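Local atomic coordinates of haloacid dehalogenase-like hydrolase (Bacteroides thetaiotaomicron, PDB entry 2RBK), a protein that probably hydrolyses phosphate esters, as a magnesium-dependent phosphatase of the haloacid dehalogenase superfamily. Residues 7-12 and 48-53; 103-108 and 151-156; 115-120 and 134-139; 122-127 and 173-178. One frame throughout, in Å; residues are numbered along the deposited sequence. Where two conformers were deposited one is given.

Contact 1 of 4, residues 7-12 and 48-53; sequences FDIDGT and AIINNL. With MG (magnesium ion), chain B; VN4 (oxido(dioxo)vanadium), chain C.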
# COMPACT_ATOMS: atom_id res chain seq x y z
N PHE A 7 -4.48 1.47 8.12
CA PHE A 7 -3.08 1.89 8.23
C PHE A 7 -2.29 1.49 6.99
O PHE A 7 -2.15 0.31 6.69
CB PHE A 7 -2.41 1.25 9.41
CG PHE A 7 -2.95 1.66 10.75
CD1 PHE A 7 -3.88 0.90 11.42
CD2 PHE A 7 -2.54 2.86 11.34
CE1 PHE A 7 -4.37 1.29 12.65
CE2 PHE A 7 -3.05 3.24 12.57
CZ PHE A 7 -3.96 2.46 13.23
N ASP A 8 -1.68 2.50 6.34
CA ASP A 8 -0.55 2.21 5.48
C ASP A 8 0.57 1.58 6.29
O ASP A 8 0.65 1.76 7.50
CB ASP A 8 -0.08 3.52 4.86
CG ASP A 8 1.12 3.41 4.00
OD1 ASP A 8 2.07 4.21 4.21
OD2 ASP A 8 1.13 2.54 3.09
N ILE A 9 1.45 0.83 5.61
CA ILE A 9 2.57 0.22 6.32
C ILE A 9 3.79 1.17 6.24
O ILE A 9 4.22 1.72 7.27
CB ILE A 9 2.98 -1.17 5.79
CG1 ILE A 9 1.82 -2.15 5.86
CG2 ILE A 9 4.20 -1.64 6.52
CD1 ILE A 9 2.13 -3.47 5.15
N ASP A 10 4.37 1.32 5.07
CA ASP A 10 5.70 1.95 4.98
C ASP A 10 5.62 3.45 5.21
O ASP A 10 4.92 4.18 4.52
CB ASP A 10 6.30 1.62 3.64
CG ASP A 10 6.49 0.14 3.48
OD1 ASP A 10 7.36 -0.40 4.19
OD2 ASP A 10 5.72 -0.49 2.71
N GLY A 11 6.31 3.95 6.22
CA GLY A 11 6.30 5.33 6.63
C GLY A 11 5.14 5.69 7.52
O GLY A 11 5.03 6.85 7.92
N THR A 12 4.29 4.73 7.87
CA THR A 12 3.08 4.98 8.67
C THR A 12 3.09 4.08 9.91
O THR A 12 3.08 4.60 11.04
CB THR A 12 1.84 4.79 7.78
OG1 THR A 12 1.88 5.74 6.72
CG2 THR A 12 0.55 5.00 8.62
N ALA A 48 2.86 -11.25 -0.43
CA ALA A 48 4.09 -11.96 -0.58
C ALA A 48 5.31 -11.19 -0.03
O ALA A 48 6.28 -11.87 0.34
CB ALA A 48 4.43 -12.34 -2.05
N ILE A 49 5.25 -9.87 0.07
CA ILE A 49 6.38 -9.11 0.58
C ILE A 49 6.01 -8.35 1.86
O ILE A 49 6.77 -7.49 2.28
CB ILE A 49 7.00 -8.18 -0.47
CG1 ILE A 49 6.14 -7.00 -0.85
CG2 ILE A 49 7.43 -9.01 -1.68
CD1 ILE A 49 6.78 -6.01 -1.78
N ILE A 50 4.89 -8.70 2.51
CA ILE A 50 4.57 -8.10 3.83
C ILE A 50 5.32 -8.92 4.87
O ILE A 50 4.80 -9.87 5.48
CB ILE A 50 3.06 -8.03 4.08
CG1 ILE A 50 2.39 -7.19 3.03
CG2 ILE A 50 2.81 -7.49 5.49
CD1 ILE A 50 0.88 -7.13 3.13
N ASN A 51 6.59 -8.57 5.08
CA ASN A 51 7.53 -9.29 5.93
C ASN A 51 7.89 -8.43 7.14
O ASN A 51 8.83 -8.78 7.85
CB ASN A 51 8.80 -9.69 5.15
CG ASN A 51 9.67 -8.48 4.83
OD1 ASN A 51 9.23 -7.34 4.81
ND2 ASN A 51 10.96 -8.70 4.54
N ASN A 52 7.16 -7.35 7.38
CA ASN A 52 7.59 -6.31 8.36
C ASN A 52 6.53 -6.04 9.40
O ASN A 52 6.65 -5.09 10.16
CB ASN A 52 8.04 -5.07 7.59
CG ASN A 52 6.97 -4.46 6.71
OD1 ASN A 52 5.87 -5.04 6.56
ND2 ASN A 52 7.34 -3.35 6.08
N LEU A 53 5.48 -6.92 9.52
CA LEU A 53 4.40 -6.74 10.42
C LEU A 53 4.31 -7.80 11.50
O LEU A 53 3.30 -7.89 12.21
CB LEU A 53 3.03 -6.64 9.73
CG LEU A 53 2.85 -5.47 8.78
CD1 LEU A 53 1.41 -5.54 8.26
CD2 LEU A 53 3.14 -4.16 9.48
MG MG B . 3.63 4.74 2.98
V VN4 C . 2.47 1.57 1.93
O1 VN4 C . 2.51 0.27 2.97
O2 VN4 C . 3.62 2.89 2.10
O3 VN4 C . 1.77 1.52 0.23
O HOH W 1 2.27 5.42 1.54
O HOH W 2 5.32 5.48 2.02
O HOH W 3 3.85 0.31 0.92
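Ile-9 reaches Leu-53 and Ile-50 because its CG1 lies anti to the carbonyl carbon (chi1 -59°) and its CD1 then runs on extended (chi2 171°). Opposite it, Asn-52 holds CG between its backbone N and carbonyl carbon (chi1 60°), and its amide lies by the other branch of Ile-9. The CD1 of Ile-9 is 3.8 Å from CD1 of Leu-53 and 4.1 Å from CG2 of Ile-50. The CG2 of Ile-9 rests 3.6 Å from ND2 of Asn-52. An alanine in place of Ile-9 would probably open a gap beside the methyls of Leu-53 and Ile-50 and take away the apolar surface next to the Asn-52 amide. That amide also has ND2 3.5 Å from OD1 of Asp-10, while its buried OD1 has no polar partner in the model. OD2 of Asp-10 forms a salt bridge with Arg-45. The backbone N atoms of Ile-9 and Asp-10 both donate to O1 of the vanadium group, Asp-10 with the straighter bond. Asp-8 divides its two oxygens. OD1 binds magnesium at 2.1 Å, and OD2 meets the vanadium at 2.0 Å, with a water on the opposite side of the metal. The backbone O of Asp-10 and the side-chain OD1 of Asp-211 also bind the magnesium. Thr-12 OG1 donates to the anti lone pair of Asp-8 OD1. This arrangement fits the DxDx(T/V) signature of haloacid dehalogenase phosphatases, a loop at a strand end in which the first aspartate is typically the nucleophile.

Contact 2 of 4, residues 103-108 and 151-156; sequences PCIFVE and TPFITE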
# COMPACT_ATOMS: atom_id res chain seq x y z
N PRO A 103 13.62 -1.95 -14.79
CA PRO A 103 13.00 -3.16 -14.28
C PRO A 103 11.52 -2.96 -13.96
O PRO A 103 11.01 -1.83 -13.79
CB PRO A 103 13.73 -3.42 -12.95
CG PRO A 103 14.54 -2.21 -12.67
CD PRO A 103 14.54 -1.33 -13.87
N CYS A 104 10.83 -4.09 -13.83
CA CYS A 104 9.41 -4.07 -13.47
C CYS A 104 9.08 -5.37 -12.73
O CYS A 104 9.48 -6.44 -13.17
CB CYS A 104 8.55 -3.91 -14.71
SG CYS A 104 6.80 -3.57 -14.36
N ILE A 105 8.38 -5.22 -11.62
CA ILE A 105 7.82 -6.33 -10.84
C ILE A 105 6.42 -6.61 -11.34
O ILE A 105 5.62 -5.70 -11.63
CB ILE A 105 7.84 -6.01 -9.35
CG1 ILE A 105 9.26 -5.81 -8.82
CG2 ILE A 105 7.05 -6.97 -8.52
CD1 ILE A 105 9.32 -5.15 -7.47
N PHE A 106 6.11 -7.91 -11.47
CA PHE A 106 4.78 -8.38 -11.89
C PHE A 106 4.24 -9.28 -10.82
O PHE A 106 4.87 -10.31 -10.51
CB PHE A 106 4.84 -9.10 -13.25
CG PHE A 106 5.24 -8.21 -14.40
CD1 PHE A 106 6.58 -7.95 -14.66
CD2 PHE A 106 4.30 -7.61 -15.21
CE1 PHE A 106 6.94 -7.13 -15.68
CE2 PHE A 106 4.67 -6.81 -16.25
CZ PHE A 106 6.01 -6.55 -16.49
N VAL A 107 3.10 -8.95 -10.25
CA VAL A 107 2.54 -9.67 -9.14
C VAL A 107 1.27 -10.39 -9.58
O VAL A 107 0.33 -9.75 -10.08
CB VAL A 107 2.20 -8.75 -7.93
CG1 VAL A 107 1.92 -9.64 -6.75
CG2 VAL A 107 3.28 -7.75 -7.66
N GLU A 108 1.24 -11.69 -9.39
CA GLU A 108 0.09 -12.55 -9.60
C GLU A 108 -0.51 -12.86 -8.23
O GLU A 108 0.04 -12.52 -7.20
CB GLU A 108 0.51 -13.83 -10.29
CG GLU A 108 1.15 -13.61 -11.66
CD GLU A 108 1.84 -14.87 -12.11
OE1 GLU A 108 1.26 -15.80 -12.66
OE2 GLU A 108 3.05 -14.96 -11.84
N THR A 151 4.79 -3.12 -10.88
CA THR A 151 5.59 -2.08 -10.21
C THR A 151 6.79 -1.73 -11.07
O THR A 151 7.88 -2.34 -10.89
CB THR A 151 5.92 -2.53 -8.80
OG1 THR A 151 4.68 -2.76 -8.11
CG2 THR A 151 6.71 -1.46 -8.09
N PRO A 152 6.61 -0.84 -12.03
CA PRO A 152 7.73 -0.38 -12.85
C PRO A 152 8.59 0.64 -12.12
O PRO A 152 8.11 1.51 -11.40
CB PRO A 152 7.02 0.30 -14.06
CG PRO A 152 5.75 0.79 -13.45
CD PRO A 152 5.32 -0.28 -12.50
N PHE A 153 9.92 0.53 -12.33
CA PHE A 153 10.88 1.43 -11.72
C PHE A 153 11.09 2.57 -12.72
O PHE A 153 12.10 2.69 -13.42
CB PHE A 153 12.19 0.68 -11.39
CG PHE A 153 12.03 -0.14 -10.15
CD1 PHE A 153 11.24 -1.29 -10.23
CD2 PHE A 153 12.56 0.14 -8.90
CE1 PHE A 153 11.05 -2.07 -9.12
CE2 PHE A 153 12.38 -0.65 -7.77
CZ PHE A 153 11.56 -1.77 -7.88
N ILE A 154 10.05 3.44 -12.83
CA ILE A 154 10.01 4.58 -13.78
C ILE A 154 9.92 5.87 -13.04
O ILE A 154 9.29 5.95 -11.99
CB ILE A 154 8.82 4.42 -14.75
CG1 ILE A 154 7.46 4.25 -14.06
CG2 ILE A 154 9.17 3.26 -15.71
CD1 ILE A 154 6.31 4.22 -15.03
N THR A 155 10.55 6.90 -13.63
CA THR A 155 10.41 8.26 -13.12
C THR A 155 9.02 8.81 -13.46
O THR A 155 8.32 8.23 -14.27
CB THR A 155 11.46 9.20 -13.75
OG1 THR A 155 11.18 9.25 -15.18
CG2 THR A 155 12.90 8.80 -13.60
N GLU A 156 8.69 10.01 -12.92
CA GLU A 156 7.43 10.71 -13.28
C GLU A 156 7.43 11.04 -14.77
O GLU A 156 6.40 10.92 -15.43
CB GLU A 156 7.29 11.90 -12.36
CG GLU A 156 7.07 11.53 -10.89
CD GLU A 156 6.59 12.77 -10.15
OE1 GLU A 156 5.53 13.31 -10.50
OE2 GLU A 156 7.26 13.18 -9.19
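Phe-153 lies against Pro-103 and Ile-105, and its side chain can be followed outward. Its CB sits 3.9 Å from CG of Pro-103. The two side chains cross at about a right angle. CG is anti to the carbonyl carbon (chi1 -77°), 4.1 Å from CG of Pro-103. CD1 passes 3.6 Å from the backbone O of Pro-103, which lies at the ring edge. CE1 meets CD1 of Ile-105 at 3.9 Å, in the ring plane. Phe-125 and Phe-178 also meet this ring. The backbones are joined as antiparallel strands. Ile-105 and Thr-151 form a hydrogen-bonded pair: Thr-151 N donates to Ile-105 O at 2.8 Å, and Ile-105 N donates back to Thr-151 O. Phe-153 N adds a nearly straight bond (170°) to Pro-103 O. Cys-104 and Pro-152 form the next, non-hydrogen-bonded pair, where the proline needs no N-H to give across. There SG of Cys-104 lies 3.9 Å from CB of Pro-152, on the face covered by helix 87-100. The hydroxyl of Thr-151 is satisfied by Asp-180. The chemistry is thus divided: backbone bonds set the register of the strands, while mostly apolar side chains fill the buried faces of this small sheet.

Contact 3 of 4, residues 115-120 and 134-139; sequences CQPNEM and IPTVSF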
# COMPACT_ATOMS: atom_id res chain seq x y z
N CYS A 115 11.46 -8.50 -13.63
CA CYS A 115 12.07 -8.57 -14.95
C CYS A 115 13.26 -7.60 -14.97
O CYS A 115 13.13 -6.44 -14.62
CB CYS A 115 11.09 -8.25 -16.02
SG CYS A 115 9.64 -9.32 -16.06
N GLN A 116 14.43 -8.11 -15.40
CA GLN A 116 15.65 -7.34 -15.54
C GLN A 116 16.00 -6.47 -14.34
O GLN A 116 16.27 -5.25 -14.43
CB GLN A 116 15.62 -6.52 -16.84
CG GLN A 116 15.38 -7.30 -18.11
CD GLN A 116 16.50 -8.22 -18.49
OE1 GLN A 116 17.69 -7.89 -18.25
NE2 GLN A 116 16.19 -9.30 -19.20
N PRO A 117 16.03 -7.08 -13.17
CA PRO A 117 16.33 -6.28 -11.99
C PRO A 117 17.70 -5.58 -12.07
O PRO A 117 18.63 -6.21 -12.58
CB PRO A 117 16.28 -7.31 -10.86
CG PRO A 117 16.54 -8.66 -11.48
CD PRO A 117 15.91 -8.51 -12.84
N ASN A 118 17.80 -4.35 -11.60
CA ASN A 118 19.03 -3.52 -11.75
C ASN A 118 19.31 -2.74 -10.45
O ASN A 118 18.74 -3.07 -9.39
CB ASN A 118 19.04 -2.65 -12.97
CG ASN A 118 18.11 -1.47 -12.94
OD1 ASN A 118 17.52 -1.18 -11.93
ND2 ASN A 118 17.98 -0.73 -14.06
N GLU A 119 20.18 -1.75 -10.47
CA GLU A 119 20.54 -1.02 -9.27
C GLU A 119 19.33 -0.47 -8.55
O GLU A 119 19.29 -0.34 -7.34
CB GLU A 119 21.56 0.10 -9.49
CG GLU A 119 21.80 1.03 -8.30
CD GLU A 119 22.49 0.35 -7.12
OE1 GLU A 119 23.03 -0.81 -7.23
OE2 GLU A 119 22.58 1.03 -6.05
N MET A 120 18.32 0.02 -9.25
CA MET A 120 17.19 0.55 -8.54
C MET A 120 16.51 -0.52 -7.66
O MET A 120 16.11 -0.20 -6.50
CB MET A 120 16.21 1.26 -9.51
CG MET A 120 16.93 2.39 -10.23
SD MET A 120 17.11 3.89 -9.39
CE MET A 120 18.09 3.82 -7.93
N ILE A 134 13.23 -11.28 -5.08
CA ILE A 134 12.09 -11.68 -5.90
C ILE A 134 12.64 -12.49 -7.08
O ILE A 134 13.61 -12.07 -7.68
CB ILE A 134 11.33 -10.45 -6.39
CG1 ILE A 134 10.70 -9.69 -5.20
CG2 ILE A 134 10.30 -10.80 -7.40
CD1 ILE A 134 10.23 -8.30 -5.53
N PRO A 135 12.06 -13.61 -7.45
CA PRO A 135 12.61 -14.39 -8.56
C PRO A 135 12.51 -13.64 -9.88
O PRO A 135 11.56 -12.91 -10.14
CB PRO A 135 11.69 -15.60 -8.64
CG PRO A 135 10.99 -15.66 -7.35
CD PRO A 135 10.89 -14.28 -6.82
N THR A 136 13.52 -13.83 -10.71
CA THR A 136 13.57 -13.23 -12.01
C THR A 136 12.89 -14.06 -13.08
O THR A 136 13.06 -15.26 -13.12
CB THR A 136 15.06 -13.01 -12.41
OG1 THR A 136 15.67 -12.07 -11.57
CG2 THR A 136 15.21 -12.51 -13.85
N VAL A 137 12.13 -13.40 -13.94
CA VAL A 137 11.54 -14.02 -15.12
C VAL A 137 11.74 -13.04 -16.28
O VAL A 137 11.93 -11.82 -16.06
CB VAL A 137 10.06 -14.37 -14.95
CG1 VAL A 137 9.90 -15.25 -13.71
CG2 VAL A 137 9.13 -13.22 -14.95
N SER A 138 11.62 -13.57 -17.50
CA SER A 138 11.71 -12.71 -18.67
C SER A 138 10.51 -11.82 -18.78
O SER A 138 9.39 -12.14 -18.37
CB SER A 138 11.90 -13.51 -19.94
OG SER A 138 10.67 -14.20 -20.23
N PHE A 139 10.69 -10.67 -19.48
CA PHE A 139 9.57 -9.82 -19.82
C PHE A 139 8.55 -10.57 -20.66
O PHE A 139 7.35 -10.33 -20.51
CB PHE A 139 10.01 -8.56 -20.55
CG PHE A 139 10.47 -7.43 -19.67
CD1 PHE A 139 11.79 -7.02 -19.61
CD2 PHE A 139 9.54 -6.74 -18.88
CE1 PHE A 139 12.13 -5.96 -18.83
CE2 PHE A 139 9.90 -5.67 -18.13
CZ PHE A 139 11.24 -5.28 -18.09
O HOH W 4 13.54 -10.09 -20.73
O HOH W 5 14.37 -10.65 -16.78
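Cys-115 stands over the face of the Phe-139 ring in a CH-pi and sulfur-aromatic contact, at the end of strand 112-115 of the three-stranded antiparallel sheet, along which residues 134-139 run. This sheet is consistent with the cap domain of Cof-type hydrolases. The CB of Cys-115 is 3.4 Å from the ring centroid and only 8° off the ring normal. Its SG also lies above the ring, 4.3 Å from the centroid, and is set beside the backbone N (chi1 -59°). Gln-116 crosses the ring obliquely: its CG is 3.6 Å from CE1 of Phe-139, and its chain bends at chi2, with the amide plane turned 16° from the ring plane. Farther out, CG of Pro-117 touches OG1 of Thr-136 at 3.5 Å. An alanine in place of Phe-139 would probably leave CB of Cys-115 and CG of Gln-116 without their aromatic partner and open a gap next to helix 87-100, whose Ala-94 and Cys-97 also touch the ring. Two waters bridge the segments. One accepts from Gln-116 NE2 and Phe-139 N. The other accepts from Gln-116 N at 2.9 Å and donates to Val-137 O at 2.8 Å.

Contact 4 of 4, residues 122-127 and 173-178; sequences KKIFYD and RWYPAF. With VN4 (oxido(dioxo)vanadium), chain C.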
# COMPACT_ATOMS: atom_id res chain seq x y z
N LYS A 122 17.79 -3.41 -6.26
CA LYS A 122 18.70 -3.76 -5.18
C LYS A 122 18.69 -2.80 -3.99
O LYS A 122 18.52 -3.06 -2.81
CB LYS A 122 20.13 -3.70 -5.79
CG LYS A 122 21.18 -3.98 -4.72
CD LYS A 122 22.57 -3.88 -5.31
CE LYS A 122 23.65 -4.19 -4.30
NZ LYS A 122 23.81 -3.03 -3.40
N LYS A 123 18.93 -1.58 -4.46
CA LYS A 123 19.14 -0.47 -3.55
C LYS A 123 17.88 -0.31 -2.69
O LYS A 123 17.94 -0.23 -1.45
CB LYS A 123 19.49 0.79 -4.34
CG LYS A 123 19.75 2.12 -3.68
CD LYS A 123 20.04 3.16 -4.78
CE LYS A 123 19.71 4.57 -4.30
NZ LYS A 123 20.91 5.15 -3.63
N ILE A 124 16.73 -0.26 -3.39
CA ILE A 124 15.48 0.13 -2.74
C ILE A 124 14.80 -1.07 -2.14
O ILE A 124 14.53 -1.15 -0.95
CB ILE A 124 14.62 0.89 -3.77
CG1 ILE A 124 15.26 2.17 -4.22
CG2 ILE A 124 13.21 1.17 -3.22
CD1 ILE A 124 15.35 2.55 -5.65
N PHE A 125 14.42 -2.07 -2.93
CA PHE A 125 13.62 -3.14 -2.36
C PHE A 125 14.40 -4.04 -1.41
O PHE A 125 13.86 -4.43 -0.36
CB PHE A 125 13.03 -3.99 -3.49
CG PHE A 125 11.62 -3.59 -3.88
CD1 PHE A 125 11.32 -2.32 -4.29
CD2 PHE A 125 10.57 -4.47 -3.82
CE1 PHE A 125 10.03 -1.91 -4.56
CE2 PHE A 125 9.26 -4.10 -4.07
CZ PHE A 125 8.99 -2.81 -4.45
N TYR A 126 15.64 -4.39 -1.69
CA TYR A 126 16.31 -5.37 -0.86
C TYR A 126 17.10 -4.74 0.28
O TYR A 126 16.90 -4.96 1.47
CB TYR A 126 17.26 -6.23 -1.75
CG TYR A 126 16.53 -6.91 -2.89
CD1 TYR A 126 15.19 -7.20 -2.83
CD2 TYR A 126 17.20 -7.26 -4.05
CE1 TYR A 126 14.54 -7.81 -3.85
CE2 TYR A 126 16.56 -7.88 -5.11
CZ TYR A 126 15.22 -8.14 -4.99
OH TYR A 126 14.54 -8.77 -6.02
N ASP A 127 18.09 -3.93 -0.07
CA ASP A 127 19.05 -3.48 0.93
C ASP A 127 18.41 -2.48 1.91
O ASP A 127 18.83 -2.47 3.06
CB ASP A 127 20.28 -2.83 0.32
CG ASP A 127 21.14 -3.86 -0.39
OD1 ASP A 127 20.87 -5.08 -0.22
OD2 ASP A 127 22.01 -3.39 -1.12
N ARG A 173 2.19 6.12 -6.12
CA ARG A 173 3.54 5.89 -5.49
C ARG A 173 3.51 6.02 -3.95
O ARG A 173 2.88 6.89 -3.35
CB ARG A 173 4.61 6.84 -5.96
CG ARG A 173 4.82 7.04 -7.41
CD ARG A 173 5.98 7.91 -7.92
NE ARG A 173 5.90 7.85 -9.40
CZ ARG A 173 6.81 7.37 -10.15
NH1 ARG A 173 7.97 6.97 -9.63
NH2 ARG A 173 6.67 7.28 -11.48
N TRP A 174 4.28 5.11 -3.27
CA TRP A 174 4.64 5.17 -1.90
C TRP A 174 6.10 5.38 -1.57
O TRP A 174 6.49 5.58 -0.48
CB TRP A 174 4.13 3.94 -1.14
CG TRP A 174 4.49 2.57 -1.63
CD1 TRP A 174 3.85 1.84 -2.61
CD2 TRP A 174 5.56 1.73 -1.16
NE1 TRP A 174 4.42 0.65 -2.78
CE2 TRP A 174 5.47 0.52 -1.91
CE3 TRP A 174 6.55 1.84 -0.20
CZ2 TRP A 174 6.33 -0.57 -1.75
CZ3 TRP A 174 7.41 0.78 -0.02
CH2 TRP A 174 7.28 -0.38 -0.77
N TYR A 175 6.88 5.37 -2.65
CA TYR A 175 8.30 5.58 -2.56
C TYR A 175 8.77 6.25 -3.87
O TYR A 175 8.16 5.84 -4.90
CB TYR A 175 9.07 4.27 -2.30
CG TYR A 175 10.50 4.44 -1.91
CD1 TYR A 175 10.82 4.73 -0.58
CD2 TYR A 175 11.53 4.32 -2.83
CE1 TYR A 175 12.14 4.89 -0.19
CE2 TYR A 175 12.84 4.47 -2.46
CZ TYR A 175 13.13 4.76 -1.13
OH TYR A 175 14.45 4.92 -0.79
N PRO A 176 9.69 7.17 -3.92
CA PRO A 176 9.91 7.86 -5.23
C PRO A 176 10.49 7.03 -6.36
O PRO A 176 10.47 7.30 -7.60
CB PRO A 176 10.83 9.03 -4.78
CG PRO A 176 10.70 9.09 -3.31
CD PRO A 176 10.49 7.68 -2.77
N ALA A 177 11.18 5.90 -6.12
CA ALA A 177 11.81 5.37 -7.33
C ALA A 177 10.99 4.49 -8.27
O ALA A 177 11.44 3.99 -9.33
CB ALA A 177 12.99 4.53 -6.83
N PHE A 178 9.73 4.28 -7.94
CA PHE A 178 8.88 3.34 -8.66
C PHE A 178 7.44 3.67 -8.41
O PHE A 178 7.15 4.45 -7.52
CB PHE A 178 9.20 1.95 -8.16
CG PHE A 178 8.96 1.67 -6.67
CD1 PHE A 178 7.72 1.22 -6.24
CD2 PHE A 178 9.97 1.84 -5.70
CE1 PHE A 178 7.51 0.94 -4.89
CE2 PHE A 178 9.77 1.56 -4.35
CZ PHE A 178 8.52 1.10 -3.97
V VN4 C . 2.47 1.57 1.93
O1 VN4 C . 2.51 0.27 2.97
O2 VN4 C . 3.62 2.89 2.10
O3 VN4 C . 1.77 1.52 0.23
O HOH W 3 3.85 0.31 0.92
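The backbone O of Lys-122 takes two N-H groups, Asp-127 N at 2.9 Å and, weakly, Tyr-126 N, in a wide pi-type turn that carries Ile-124 and Phe-125 against residues 173-178. The CD1 of Ile-124 is 3.3 Å from CB of Ala-177, tighter than usual for carbons, and the isoleucine is twisted away from a staggered form (chi2 133°). Its CG2 lies 3.4 Å from CE2 of Tyr-175 and 3.6 Å from CE2 of Phe-178, the latter at the ring edge. Phe-125 turns an edge to the face of Phe-178. The centroids are 5.0 Å apart and the planes meet at 65°, with CE1 of Phe-125 over the Phe-178 face, offset toward the rim. Phe-178 in turn sets its CZ 3.5 Å from the plane of the Trp-174 ring. On the opposite face of Trp-174 a vanadium-bound water sits over the centre, 3.0 Å from the plane. The indole thus forms a wall between the aromatic cluster and the vanadium pocket, and its NE1 makes a weak hydrogen bond to OD2 of Asp-180. Helix 119-128 supplies one side, and the loop between strands 170-172 and 180-182 the other, beside strand 149-152.

Contacts 1, 2 and 4 are buried, whereas contact 3 is only partly so and includes exposed residues. Contact 1 belongs to the loops of the large mixed sheet and combines metal coordination with a few apolar touches. Contact 2 is the one tied by strand-to-strand backbone bonds. Contact 3 lies inside the chain loop that contact 2 closes, and is bridged by two waters. Contacts 3 and 4 share helix 119-128, and Tyr-126 OH probably bonds Ile-134 N between them. Contact 4 is almost wholly aromatic and aliphatic. It joins contact 1 at the vanadium group, where Trp-174 packs on Asp-10, and contact 2 through Phe-178 against Thr-151.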